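Local coordinates for protein taurine dioxygenase (Burkholderia xenovorans, PDB 5KEU) that is probably an iron- and 2-oxoglutarate-dependent dioxygenase of the TfdA family, seen here with magnesium in its metal site, at residues T39-P44 against S76-E81. Sequence-based numbering, arbitrary orientation.
Sequences TRKLDP and SAQFGE
Q78, at the C-terminal end of helix 69-77, spans the gap to the loop ahead of helix 44-57 and grips the backbone of L42 with both ends of its carboxamide. Its CG lies anti to the carbonyl carbon (chi1 -66°) and the chain then runs extended, which carries the amide across to the loop. OE1 of Q78 accepts the N-H of L42 (N to OE1 2.9 Å) on a lone pair, in the plane of its own carbonyl, with a nearly straight N-H...O angle of 166°. NE2 of Q78 in turn donates to L42 O, also at 2.9 Å; the acceptor lies almost in the amide plane of Q78, whereas NE2 sits 22° out of the carbonyl plane of L42. Beside this pair, the extended chain of K41 passes the amide, with CG 3.6 Å from NE2 of Q78, and CB of L42 comes to 3.5 Å from OE1. F79 adds an apolar contact: CD1 of L42 meets the ring at its edge, near the ring plane, 4.1 Å from CZ. V47 and I50 of helix 44-57 and F75 of helix 69-77 also touch the L42 side chain, and F79 O accepts a bond from R51 NH1. Far from the metal site, the contact joins the C-terminal end of helix 69-77 to the entry of helix 44-57, where D43 is the N-cap. The two bonds together satisfy the N-H and C=O of L42 and fix the flip of the Q78 amide, since a turned amide would set donor against donor and acceptor against acceptor.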
loop_
_atom_site.group_PDB
_atom_site.type_symbol
_atom_site.label_atom_id
_atom_site.label_comp_id
_atom_site.label_asym_id
_atom_site.label_seq_id
_atom_site.Cartn_x
_atom_site.Cartn_y
_atom_site.Cartn_z
ATOM N N THR B 39 17.706 15.481 -18.296
ATOM C CA THR B 39 18.542 16.673 -18.172
ATOM C C THR B 39 18.604 17.480 -19.457
ATOM O O THR B 39 19.060 18.626 -19.423
ATOM C CB THR B 39 19.979 16.327 -17.756
ATOM O OG1 THR B 39 20.613 15.534 -18.773
ATOM C CG2 THR B 39 20.006 15.594 -16.423
ATOM N N ARG B 40 18.167 16.922 -20.577
ATOM C CA ARG B 40 18.190 17.624 -21.850
ATOM C C ARG B 40 16.768 17.723 -22.386
ATOM O O ARG B 40 15.874 16.994 -21.959
ATOM C CB ARG B 40 19.113 16.912 -22.856
ATOM N N LYS B 41 16.559 18.644 -23.321
ATOM C CA LYS B 41 15.220 18.847 -23.860
ATOM C C LYS B 41 14.728 17.600 -24.593
ATOM O O LYS B 41 15.466 16.977 -25.363
ATOM C CB LYS B 41 15.203 20.050 -24.805
ATOM C CG LYS B 41 13.836 20.319 -25.407
ATOM C CD LYS B 41 13.782 21.671 -26.108
ATOM C CE LYS B 41 12.336 22.088 -26.345
ATOM N NZ LYS B 41 12.229 23.357 -27.116
ATOM N N LEU B 42 13.463 17.250 -24.363
ATOM C CA LEU B 42 12.862 16.097 -25.025
ATOM C C LEU B 42 12.389 16.471 -26.425
ATOM O O LEU B 42 11.891 17.577 -26.648
ATOM C CB LEU B 42 11.679 15.572 -24.213
ATOM C CG LEU B 42 11.979 15.240 -22.758
ATOM C CD1 LEU B 42 10.758 14.644 -22.103
ATOM C CD2 LEU B 42 13.144 14.299 -22.708
ATOM N N ASP B 43 12.539 15.547 -27.372
ATOM C CA ASP B 43 12.001 15.797 -28.701
ATOM C C ASP B 43 10.500 15.511 -28.683
ATOM O O ASP B 43 9.970 14.954 -27.707
ATOM C CB ASP B 43 12.789 15.006 -29.760
ATOM C CG ASP B 43 12.665 13.489 -29.625
ATOM O OD1 ASP B 43 11.621 12.978 -29.174
ATOM O OD2 ASP B 43 13.630 12.795 -30.011
ATOM N N PRO B 44 9.767 15.939 -29.718
ATOM C CA PRO B 44 8.305 15.757 -29.689
ATOM C C PRO B 44 7.871 14.318 -29.498
ATOM O O PRO B 44 6.853 14.075 -28.836
ATOM C CB PRO B 44 7.863 16.304 -31.054
ATOM C CG PRO B 44 8.915 17.371 -31.362
ATOM C CD PRO B 44 10.197 16.754 -30.876
ATOM N N SER B 76 9.210 20.142 -16.915
ATOM C CA SER B 76 7.808 20.423 -16.617
ATOM C C SER B 76 7.150 21.238 -17.725
ATOM O O SER B 76 5.999 20.972 -18.102
ATOM C CB SER B 76 7.700 21.177 -15.289
ATOM O OG SER B 76 8.367 20.471 -14.257
ATOM N N ALA B 77 7.851 22.247 -18.239
ATOM C CA ALA B 77 7.258 23.167 -19.199
ATOM C C ALA B 77 6.958 22.501 -20.531
ATOM O O ALA B 77 6.182 23.052 -21.324
ATOM C CB ALA B 77 8.178 24.363 -19.426
ATOM N N GLN B 78 7.558 21.346 -20.804
ATOM C CA GLN B 78 7.233 20.627 -22.029
ATOM C C GLN B 78 5.881 19.939 -21.952
ATOM O O GLN B 78 5.393 19.453 -22.978
ATOM C CB GLN B 78 8.334 19.608 -22.359
ATOM C CG GLN B 78 9.654 20.283 -22.709
ATOM C CD GLN B 78 10.634 19.369 -23.440
ATOM O OE1 GLN B 78 11.537 18.795 -22.834
ATOM N NE2 GLN B 78 10.464 19.252 -24.752
ATOM N N PHE B 79 5.260 19.911 -20.776
ATOM C CA PHE B 79 3.969 19.282 -20.602
ATOM C C PHE B 79 2.866 20.233 -20.168
ATOM O O PHE B 79 1.695 19.845 -20.221
ATOM C CB PHE B 79 4.090 18.118 -19.597
ATOM C CG PHE B 79 5.030 17.042 -20.066
ATOM C CD1 PHE B 79 4.576 16.016 -20.877
ATOM C CD2 PHE B 79 6.384 17.095 -19.743
ATOM C CE1 PHE B 79 5.448 15.034 -21.337
ATOM C CE2 PHE B 79 7.268 16.131 -20.201
ATOM C CZ PHE B 79 6.793 15.091 -21.005
ATOM N N GLY B 80 3.188 21.464 -19.779
ATOM C CA GLY B 80 2.158 22.405 -19.387
ATOM C C GLY B 80 2.773 23.680 -18.848
ATOM O O GLY B 80 3.955 23.947 -19.052
ATOM N N GLU B 81 1.932 24.471 -18.174
ATOM C CA GLU B 81 2.351 25.745 -17.593
ATOM C C GLU B 81 2.656 25.495 -16.125
ATOM O O GLU B 81 1.742 25.139 -15.373
ATOM C CB GLU B 81 1.252 26.800 -17.729
ATOM C CG GLU B 81 0.971 27.277 -19.145
ATOM C CD GLU B 81 2.152 28.041 -19.737
ATOM O OE1 GLU B 81 2.449 29.157 -19.252
ATOM O OE2 GLU B 81 2.790 27.516 -20.674
#